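Local coordinates for protein BlEst2 (Bacillus licheniformis, PDB 6WPX) that probably hydrolyses ester bonds as a secreted lipase or esterase, with a C-terminal domain that has autoinhibitory effects on it, at residues P49-H54 / A100-I105; G55-S60 / Q171-V176; N76-A81 / V266-L271; S151-L156 / L217-V222. All coordinates share one frame; numbering follows the deposited sequence.

Interaction 1: residues P49-H54 / A100-I105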
# COMPACT_ATOMS: atom_id res chain seq x y z
N PRO A 49 -27.32 4.85 -11.97
CA PRO A 49 -26.09 5.18 -12.71
C PRO A 49 -24.85 4.91 -11.84
O PRO A 49 -24.91 4.95 -10.61
CB PRO A 49 -26.24 6.69 -12.98
CG PRO A 49 -27.74 6.97 -12.76
CD PRO A 49 -28.12 6.06 -11.67
N ILE A 50 -23.73 4.62 -12.49
CA ILE A 50 -22.49 4.35 -11.75
C ILE A 50 -21.55 5.51 -11.88
O ILE A 50 -21.27 5.94 -12.99
CB ILE A 50 -21.79 3.04 -12.21
CG1 ILE A 50 -22.72 1.82 -12.15
CG2 ILE A 50 -20.50 2.82 -11.43
CD1 ILE A 50 -22.30 0.73 -13.14
N VAL A 51 -21.00 5.97 -10.76
CA VAL A 51 -19.94 6.98 -10.77
C VAL A 51 -18.64 6.23 -10.50
O VAL A 51 -18.48 5.61 -9.44
CB VAL A 51 -20.18 8.13 -9.77
CG1 VAL A 51 -18.97 9.08 -9.73
CG2 VAL A 51 -21.44 8.89 -10.13
N PHE A 52 -17.72 6.28 -11.47
CA PHE A 52 -16.42 5.61 -11.37
C PHE A 52 -15.41 6.57 -10.78
O PHE A 52 -15.27 7.69 -11.27
CB PHE A 52 -15.98 5.06 -12.73
CG PHE A 52 -16.82 3.87 -13.16
CD1 PHE A 52 -16.48 2.58 -12.76
CD2 PHE A 52 -17.94 4.05 -13.97
CE1 PHE A 52 -17.25 1.48 -13.16
CE2 PHE A 52 -18.68 2.94 -14.41
CZ PHE A 52 -18.34 1.67 -14.00
N VAL A 53 -14.77 6.14 -9.68
CA VAL A 53 -13.83 6.96 -8.91
C VAL A 53 -12.43 6.35 -8.95
O VAL A 53 -12.23 5.23 -8.48
CB VAL A 53 -14.33 7.23 -7.46
CG1 VAL A 53 -13.39 8.20 -6.72
CG2 VAL A 53 -15.75 7.80 -7.47
N HIS A 54 -11.48 7.08 -9.56
CA HIS A 54 -10.08 6.64 -9.70
C HIS A 54 -9.33 6.62 -8.34
O HIS A 54 -9.83 7.12 -7.32
CB HIS A 54 -9.33 7.55 -10.68
CG HIS A 54 -9.17 8.96 -10.15
ND1 HIS A 54 -8.16 9.28 -9.26
CD2 HIS A 54 -9.93 10.05 -10.37
CE1 HIS A 54 -8.31 10.58 -9.00
NE2 HIS A 54 -9.38 11.08 -9.64
N ALA A 100 -19.33 17.38 -3.19
CA ALA A 100 -19.84 18.55 -3.91
C ALA A 100 -20.28 18.17 -5.32
O ALA A 100 -21.38 18.56 -5.74
CB ALA A 100 -18.78 19.64 -3.95
N LYS A 101 -19.48 17.35 -6.04
CA LYS A 101 -19.82 16.94 -7.41
C LYS A 101 -20.90 15.90 -7.45
O LYS A 101 -21.66 15.89 -8.41
CB LYS A 101 -18.58 16.50 -8.21
CG LYS A 101 -17.40 17.50 -8.21
CD LYS A 101 -17.75 18.87 -8.81
CE LYS A 101 -16.61 19.86 -8.68
NZ LYS A 101 -16.95 21.12 -9.37
N LEU A 102 -21.02 15.05 -6.40
CA LEU A 102 -22.09 14.04 -6.35
C LEU A 102 -23.46 14.71 -6.30
O LEU A 102 -24.41 14.18 -6.86
CB LEU A 102 -21.91 13.05 -5.19
CG LEU A 102 -20.79 12.00 -5.36
CD1 LEU A 102 -20.54 11.28 -4.04
CD2 LEU A 102 -21.11 11.01 -6.47
N ARG A 103 -23.54 15.91 -5.72
CA ARG A 103 -24.79 16.68 -5.72
C ARG A 103 -25.15 17.02 -7.19
O ARG A 103 -26.31 16.84 -7.57
CB ARG A 103 -24.63 17.95 -4.86
CG ARG A 103 -25.95 18.70 -4.77
CD ARG A 103 -25.88 19.99 -3.99
NE ARG A 103 -27.16 20.71 -4.07
CZ ARG A 103 -28.23 20.45 -3.32
NH1 ARG A 103 -28.22 19.46 -2.44
NH2 ARG A 103 -29.34 21.17 -3.46
N GLU A 104 -24.17 17.48 -8.00
CA GLU A 104 -24.36 17.81 -9.43
C GLU A 104 -24.68 16.54 -10.23
O GLU A 104 -25.52 16.58 -11.13
CB GLU A 104 -23.10 18.45 -10.03
CG GLU A 104 -22.62 19.73 -9.37
CD GLU A 104 -21.34 20.28 -9.95
OE1 GLU A 104 -20.80 19.68 -10.91
OE2 GLU A 104 -20.87 21.32 -9.43
N ILE A 105 -24.02 15.42 -9.91
CA ILE A 105 -24.27 14.17 -10.61
C ILE A 105 -25.69 13.67 -10.30
O ILE A 105 -26.41 13.26 -11.22
CB ILE A 105 -23.16 13.12 -10.32
CG1 ILE A 105 -21.77 13.64 -10.79
CG2 ILE A 105 -23.50 11.79 -10.99
CD1 ILE A 105 -20.50 12.87 -10.16

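Interaction 2: residues G55-S60 / Q171-V176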
# COMPACT_ATOMS: atom_id res chain seq x y z
N GLY A 55 -8.10 6.14 -8.40
CA GLY A 55 -7.26 6.03 -7.22
C GLY A 55 -6.11 7.00 -7.19
O GLY A 55 -6.08 8.00 -7.92
N LEU A 56 -5.15 6.66 -6.35
CA LEU A 56 -3.94 7.42 -6.12
C LEU A 56 -3.21 7.78 -7.40
O LEU A 56 -2.94 6.91 -8.22
CB LEU A 56 -3.04 6.62 -5.17
CG LEU A 56 -1.64 7.22 -4.91
CD1 LEU A 56 -1.73 8.50 -4.12
CD2 LEU A 56 -0.75 6.21 -4.21
N ASN A 57 -2.90 9.08 -7.57
CA ASN A 57 -2.15 9.67 -8.68
C ASN A 57 -2.82 9.40 -10.05
O ASN A 57 -2.19 9.44 -11.11
CB ASN A 57 -0.67 9.24 -8.64
CG ASN A 57 0.10 9.67 -7.38
OD1 ASN A 57 -0.11 10.77 -6.80
ND2 ASN A 57 1.06 8.85 -6.98
N GLY A 58 -4.13 9.19 -10.03
CA GLY A 58 -4.86 8.90 -11.25
C GLY A 58 -5.85 9.95 -11.61
O GLY A 58 -5.91 11.00 -10.98
N SER A 59 -6.68 9.64 -12.61
CA SER A 59 -7.76 10.47 -13.09
C SER A 59 -8.80 9.55 -13.69
O SER A 59 -8.60 8.33 -13.72
CB SER A 59 -7.25 11.43 -14.16
OG SER A 59 -6.99 10.73 -15.37
N SER A 60 -9.88 10.12 -14.23
CA SER A 60 -10.94 9.38 -14.91
C SER A 60 -10.38 8.53 -16.09
O SER A 60 -11.01 7.56 -16.47
CB SER A 60 -12.01 10.35 -15.40
OG SER A 60 -11.47 11.31 -16.29
N GLN A 171 7.16 11.39 -4.18
CA GLN A 171 6.08 10.51 -3.74
C GLN A 171 5.51 10.94 -2.39
O GLN A 171 4.56 10.33 -1.92
CB GLN A 171 6.49 9.02 -3.75
CG GLN A 171 7.46 8.60 -2.66
CD GLN A 171 7.96 7.19 -2.85
OE1 GLN A 171 9.10 6.97 -3.26
NE2 GLN A 171 7.13 6.21 -2.54
N LYS A 172 6.09 11.96 -1.76
CA LYS A 172 5.52 12.42 -0.52
C LYS A 172 4.59 13.56 -0.86
O LYS A 172 5.00 14.60 -1.37
CB LYS A 172 6.55 12.79 0.54
CG LYS A 172 7.26 11.59 1.15
CD LYS A 172 8.37 12.03 2.11
CE LYS A 172 8.67 10.94 3.12
NZ LYS A 172 9.92 11.21 3.87
N ASN A 173 3.31 13.29 -0.68
CA ASN A 173 2.26 14.26 -0.88
C ASN A 173 1.17 13.86 0.10
O ASN A 173 1.29 12.81 0.75
CB ASN A 173 1.78 14.31 -2.34
CG ASN A 173 1.32 12.97 -2.90
OD1 ASN A 173 0.55 12.25 -2.28
ND2 ASN A 173 1.73 12.63 -4.09
N ASP A 174 0.14 14.69 0.22
CA ASP A 174 -0.95 14.47 1.14
C ASP A 174 -1.67 13.16 0.91
O ASP A 174 -2.11 12.57 1.89
CB ASP A 174 -1.94 15.62 1.03
CG ASP A 174 -1.49 16.94 1.64
OD1 ASP A 174 -0.39 16.98 2.24
OD2 ASP A 174 -2.27 17.92 1.58
N ALA A 175 -1.81 12.71 -0.37
CA ALA A 175 -2.51 11.46 -0.72
C ALA A 175 -1.78 10.25 -0.22
O ALA A 175 -2.38 9.47 0.50
CB ALA A 175 -2.77 11.36 -2.21
N VAL A 176 -0.47 10.12 -0.53
CA VAL A 176 0.37 8.98 -0.08
C VAL A 176 0.46 8.95 1.45
O VAL A 176 0.36 7.89 2.06
CB VAL A 176 1.78 8.96 -0.76
CG1 VAL A 176 2.57 7.71 -0.35
CG2 VAL A 176 1.65 9.01 -2.29

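Interaction 3: residues N76-A81 / V266-L271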
# COMPACT_ATOMS: atom_id res chain seq x y z
N ASN A 76 -24.37 -3.13 -20.66
CA ASN A 76 -25.13 -3.85 -19.65
C ASN A 76 -26.29 -3.02 -19.11
O ASN A 76 -26.91 -3.40 -18.12
CB ASN A 76 -24.22 -4.37 -18.55
CG ASN A 76 -23.42 -5.60 -18.99
OD1 ASN A 76 -23.98 -6.66 -19.22
ND2 ASN A 76 -22.11 -5.46 -19.21
N GLY A 77 -26.58 -1.89 -19.77
CA GLY A 77 -27.73 -1.03 -19.48
C GLY A 77 -27.54 -0.04 -18.36
O GLY A 77 -28.53 0.47 -17.82
N TYR A 78 -26.28 0.26 -18.02
CA TYR A 78 -25.97 1.21 -16.97
C TYR A 78 -25.49 2.53 -17.51
O TYR A 78 -24.56 2.59 -18.31
CB TYR A 78 -24.92 0.67 -15.98
CG TYR A 78 -25.49 -0.30 -14.98
CD1 TYR A 78 -25.67 -1.64 -15.30
CD2 TYR A 78 -25.92 0.13 -13.73
CE1 TYR A 78 -26.24 -2.53 -14.40
CE2 TYR A 78 -26.49 -0.75 -12.81
CZ TYR A 78 -26.65 -2.08 -13.15
OH TYR A 78 -27.24 -2.96 -12.28
N ASP A 79 -26.10 3.60 -17.03
CA ASP A 79 -25.59 4.94 -17.29
C ASP A 79 -24.42 5.10 -16.34
O ASP A 79 -24.31 4.35 -15.35
CB ASP A 79 -26.64 6.01 -17.06
CG ASP A 79 -27.54 6.15 -18.26
OD1 ASP A 79 -27.01 6.36 -19.40
OD2 ASP A 79 -28.77 6.05 -18.08
N ALA A 80 -23.49 6.02 -16.67
CA ALA A 80 -22.29 6.15 -15.87
C ALA A 80 -21.75 7.54 -15.96
O ALA A 80 -22.07 8.28 -16.89
CB ALA A 80 -21.23 5.15 -16.35
N ALA A 81 -20.92 7.92 -14.98
CA ALA A 81 -20.23 9.21 -14.92
C ALA A 81 -18.82 8.94 -14.39
O ALA A 81 -18.59 7.93 -13.74
CB ALA A 81 -20.99 10.20 -14.03
N VAL A 266 -18.22 -9.21 -12.72
CA VAL A 266 -18.06 -9.69 -11.35
C VAL A 266 -18.81 -8.80 -10.37
O VAL A 266 -19.55 -9.31 -9.54
CB VAL A 266 -16.57 -9.91 -10.94
CG1 VAL A 266 -16.49 -10.42 -9.48
CG2 VAL A 266 -15.87 -10.89 -11.90
N PHE A 267 -18.65 -7.47 -10.45
CA PHE A 267 -19.39 -6.62 -9.52
C PHE A 267 -20.78 -6.27 -10.03
O PHE A 267 -21.55 -5.70 -9.27
CB PHE A 267 -18.59 -5.38 -9.08
CG PHE A 267 -18.20 -4.38 -10.15
CD1 PHE A 267 -19.15 -3.54 -10.72
CD2 PHE A 267 -16.86 -4.22 -10.53
CE1 PHE A 267 -18.79 -2.60 -11.69
CE2 PHE A 267 -16.50 -3.28 -11.50
CZ PHE A 267 -17.46 -2.48 -12.07
N MET A 268 -21.15 -6.62 -11.28
CA MET A 268 -22.50 -6.33 -11.81
C MET A 268 -23.63 -6.84 -10.88
O MET A 268 -24.51 -6.03 -10.57
CB MET A 268 -22.69 -6.79 -13.24
CG MET A 268 -24.06 -6.35 -13.82
SD MET A 268 -24.32 -6.87 -15.51
CE MET A 268 -24.40 -8.68 -15.32
N PRO A 269 -23.60 -8.08 -10.33
CA PRO A 269 -24.64 -8.46 -9.35
C PRO A 269 -24.59 -7.59 -8.09
O PRO A 269 -25.62 -7.35 -7.48
CB PRO A 269 -24.31 -9.92 -9.00
CG PRO A 269 -22.97 -10.14 -9.47
CD PRO A 269 -22.67 -9.20 -10.58
N LEU A 270 -23.40 -7.11 -7.72
CA LEU A 270 -23.20 -6.26 -6.53
C LEU A 270 -23.78 -4.87 -6.72
O LEU A 270 -23.97 -4.14 -5.75
CB LEU A 270 -21.69 -6.16 -6.13
CG LEU A 270 -20.93 -7.48 -5.97
CD1 LEU A 270 -19.58 -7.24 -5.34
CD2 LEU A 270 -21.70 -8.51 -5.16
N LEU A 271 -24.12 -4.51 -7.96
CA LEU A 271 -24.74 -3.22 -8.23
C LEU A 271 -26.19 -3.22 -7.73
O LEU A 271 -26.71 -2.15 -7.47
CB LEU A 271 -24.72 -2.88 -9.74
CG LEU A 271 -23.34 -2.76 -10.41
CD1 LEU A 271 -23.48 -2.72 -11.94
CD2 LEU A 271 -22.58 -1.55 -9.91

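Interaction 4: residues S151-L156 / L217-V222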
# COMPACT_ATOMS: atom_id res chain seq x y z
N SER A 151 -1.81 1.27 3.46
CA SER A 151 -0.83 0.64 2.62
C SER A 151 0.52 0.51 3.35
O SER A 151 1.08 1.52 3.78
CB SER A 151 -0.65 1.47 1.35
OG SER A 151 0.50 1.01 0.67
N GLN A 152 1.02 -0.74 3.48
CA GLN A 152 2.34 -0.99 4.09
C GLN A 152 3.45 -0.43 3.19
O GLN A 152 4.54 -0.10 3.66
CB GLN A 152 2.58 -2.48 4.40
CG GLN A 152 1.59 -3.07 5.44
CD GLN A 152 0.39 -3.73 4.76
OE1 GLN A 152 -0.02 -3.35 3.65
NE2 GLN A 152 -0.21 -4.70 5.44
N LEU A 153 3.15 -0.26 1.90
CA LEU A 153 4.07 0.35 0.94
C LEU A 153 4.15 1.86 1.20
O LEU A 153 5.22 2.45 1.07
CB LEU A 153 3.65 0.04 -0.49
CG LEU A 153 3.91 -1.43 -0.91
CD1 LEU A 153 3.20 -1.74 -2.24
CD2 LEU A 153 5.44 -1.70 -1.03
N ALA A 154 3.01 2.49 1.60
CA ALA A 154 3.03 3.90 1.98
C ALA A 154 3.84 4.02 3.28
O ALA A 154 4.61 4.96 3.41
CB ALA A 154 1.62 4.45 2.16
N ASP A 155 3.70 3.04 4.23
CA ASP A 155 4.48 3.05 5.48
C ASP A 155 5.95 3.01 5.14
O ASP A 155 6.73 3.73 5.76
CB ASP A 155 4.15 1.84 6.36
CG ASP A 155 2.74 1.84 6.86
OD1 ASP A 155 2.05 2.87 6.70
OD2 ASP A 155 2.33 0.84 7.47
N LEU A 156 6.31 2.17 4.16
CA LEU A 156 7.67 2.03 3.67
C LEU A 156 8.18 3.34 3.09
O LEU A 156 9.28 3.77 3.47
CB LEU A 156 7.80 0.88 2.64
CG LEU A 156 9.16 0.71 1.96
CD1 LEU A 156 10.27 0.31 2.96
CD2 LEU A 156 9.08 -0.32 0.81
N LEU A 217 4.46 -5.03 -10.67
CA LEU A 217 3.90 -5.35 -9.34
C LEU A 217 4.59 -6.55 -8.69
O LEU A 217 4.07 -7.11 -7.72
CB LEU A 217 2.36 -5.53 -9.40
CG LEU A 217 1.52 -4.29 -9.78
CD1 LEU A 217 0.10 -4.71 -10.22
CD2 LEU A 217 1.43 -3.31 -8.62
N PHE A 218 5.75 -6.93 -9.21
CA PHE A 218 6.54 -8.02 -8.60
C PHE A 218 7.07 -7.55 -7.24
O PHE A 218 6.76 -8.18 -6.26
CB PHE A 218 7.71 -8.48 -9.48
CG PHE A 218 8.44 -9.63 -8.85
CD1 PHE A 218 7.84 -10.86 -8.72
CD2 PHE A 218 9.71 -9.47 -8.33
CE1 PHE A 218 8.50 -11.92 -8.13
CE2 PHE A 218 10.38 -10.53 -7.75
CZ PHE A 218 9.77 -11.75 -7.64
N PHE A 219 7.84 -6.46 -7.22
CA PHE A 219 8.39 -5.92 -5.95
C PHE A 219 7.26 -5.70 -4.93
O PHE A 219 7.36 -6.22 -3.87
CB PHE A 219 9.20 -4.63 -6.10
CG PHE A 219 9.33 -3.90 -4.79
CD1 PHE A 219 10.10 -4.40 -3.77
CD2 PHE A 219 8.62 -2.73 -4.56
CE1 PHE A 219 10.18 -3.75 -2.55
CE2 PHE A 219 8.72 -2.07 -3.35
CZ PHE A 219 9.49 -2.59 -2.34
N GLY A 220 6.25 -4.90 -5.28
CA GLY A 220 5.11 -4.65 -4.39
C GLY A 220 4.50 -5.95 -3.88
O GLY A 220 4.21 -6.03 -2.72
N GLY A 221 4.32 -6.91 -4.77
CA GLY A 221 3.75 -8.21 -4.41
C GLY A 221 4.56 -9.00 -3.41
O GLY A 221 4.03 -9.46 -2.40
N VAL A 222 5.87 -9.15 -3.65
CA VAL A 222 6.74 -9.91 -2.74
C VAL A 222 6.97 -9.14 -1.45
O VAL A 222 7.11 -9.75 -0.41
CB VAL A 222 8.05 -10.44 -3.40
CG1 VAL A 222 7.75 -11.33 -4.62
CG2 VAL A 222 8.97 -9.30 -3.79

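Interaction 1: residues P49-H54 / A100-I105
The CA atoms of V51 and I105 come within 8.4 Å of each other, where strand 50-53 passes helix 91-109. No hydrogen bond joins the two segments. The contact rests on one strand residue and two helix residues, all buried. V51 and I105 reach toward each other tip to tip. The closest pair is V51 CG2 and I105 CG2, 3.7 Å apart. The CG2 branch of V51 stands beside its own backbone N, while CG1 lies anti to that N (chi1 174°). Both methyls therefore face the helix, and CD1 of I105 lies 4.1 Å from each of V51 CG1 and V51 CG2. This is the strand-to-helix layer of an alpha/beta hydrolase fold. Helix 91-109 belongs to the beta-alpha-beta crossover from strand 80-83 to strand 113-118, and strand 50-53 lies between those two in the sheet. L102 adds a second touch from one turn earlier in the helix. Its CB does not point straight at the strand, but its branch swings in, and L102 CD2 comes to 4.2 Å from V51 CG2. I105 also touches W34, and V51 packs on A81, V113 and L115.

Interaction 2: residues G55-S60 / Q171-V176
L56 meets A175 and V176 because its CG stands anti to its backbone N (chi1 174°), a torsion that carries both methyls out toward the start of helix 174-178. L56 CD1 does most of the touching. L56 CD1 sits 3.6 Å from A175 CB, the closest approach between the two segments. L56 CD1 also lies 3.9 Å from V176 CG2, and L56 CD2 is 4.2 Å from V176 CG2. The L56 and V176 side chains cross at a slant. The A175 methyl points at the loop.

The loop follows strand 50-53 of the alpha/beta hydrolase sheet, the region where lipases of this fold commonly place part of the oxyanion hole. G55 to G58 form a type II beta turn with L56 and N57 at its corners. It is closed by the bond from G58 N to G55 O at 3.1 Å.

On the helix side N173 is the N-cap. Its CG lies between the backbone N and the carbonyl carbon (chi1 56°), which folds the side chain back over the first turn. N173 OD1 then accepts from V176 N at 2.9 Å, and the N-H points almost straight at it (172°). The N57 and N173 side chains also come near each other, crossing with their amide planes almost perpendicular. N57 also packs on E350.

Interaction 3: residues N76-A81 / V266-L271
Y78 and L271 make the aromatic part of this contact, a CH-pi interaction. Their side chains come from opposite directions. L271 CD1 lies over one face of the Y78 ring, 3.7 Å from its centroid and 20° off the ring normal. The nearest ring atom is Y78 CZ, at 3.5 Å from L271 CD1. Farther out, Y78 OH passes L271 CB at 3.6 Å. The CG of Y78 is anti to the carbonyl carbon (chi1 -79°), and from there the ring extends toward the 266-271 segment.

The second kind involves sulfur. M268 runs straight through chi1 and chi2 and bends at chi3 (66°), crossing N76 at about a right angle. M268 SD lies 3.7 Å from N76 OD1 and 3.9 Å from N76 CB. N76 ND2 is engaged elsewhere, in a hydrogen bond to Q72 O. M268 CG also approaches Y78 CE1 loosely, at 4.4 Å.

G77, at positive phi, is the C-prime residue of a Schellman motif that ends helix 69-75. The chain then leads through Y78 into strand 80-83 of the alpha/beta hydrolase sheet. Y78 and L271 both pack on I50 and F264.

No hydrogen bond or salt bridge crosses between the segments. The buried Y78-L271 pair is probably held mainly by dispersion and shape. The partly exposed N76-M268 touch is a looser van der Waals approach.

Interaction 4: residues S151-L156 / L217-V222
L153 and G220 bring the two backbones closest, with 7.4 Å between their CA atoms. The axes of helix 152-156 and helix 218-222 approach to 11.6 Å, and their N-to-C directions make an angle of 103°. The helices thus pack nearly at right angles. Both come from helical excursions between strands of the alpha/beta hydrolase sheet: helix 152-157 follows strand 138-144, and helix 218-224 follows strand 201-205. They meet where this part of the protein touches the C-terminal beta strands. L156 packs on L380 and I382, and F219 on L319 and I382. The F219 ring also meets H317 edge-to-face. These strands probably belong to the C-terminal domain, which has autoinhibitory effects.

S151 caps the first helix. S151 OG accepts from A154 N at 3.1 Å and, weakly, from L153 N.

Across the contact everything is apolar and buried. L153 divides its two methyls between two partners. L153 CD1 rests against the backbone of G220, 4.1 Å from G220 CA. L153 CD2 goes to the F219 ring, where it approaches obliquely. The L153 and F219 side chains slide past each other in opposite directions. F219 has its CG anti to its backbone N (chi1 161°), and this torsion sends the ring toward helix 152-157. L156 comes to meet it one turn after L153. There L156 CD2 lies near the ring plane, at the edge, 3.9 Å from F219 CZ.

Interactions 1 and 3 serve the same sheet. Strands 50-53 and 80-83 are neighbours in it, joined by backbone bonds between I50 and D79 and between I50 and A81. Interaction 2 continues from interaction 1 along the chain, and H54 touches S59. Segment 171-176 touches interaction 4 where V176 O meets A154 CB. Interactions 1 and 4 are buried, while 2 and 3 are partly exposed. Aliphatic groups alone cross interaction 1. Interactions 3 and 4 add an aromatic ring, met over its face by L271 in 3, and at its edge by L156 and obliquely by L153 in 4. Amides appear in 2 and 3, toward the surface.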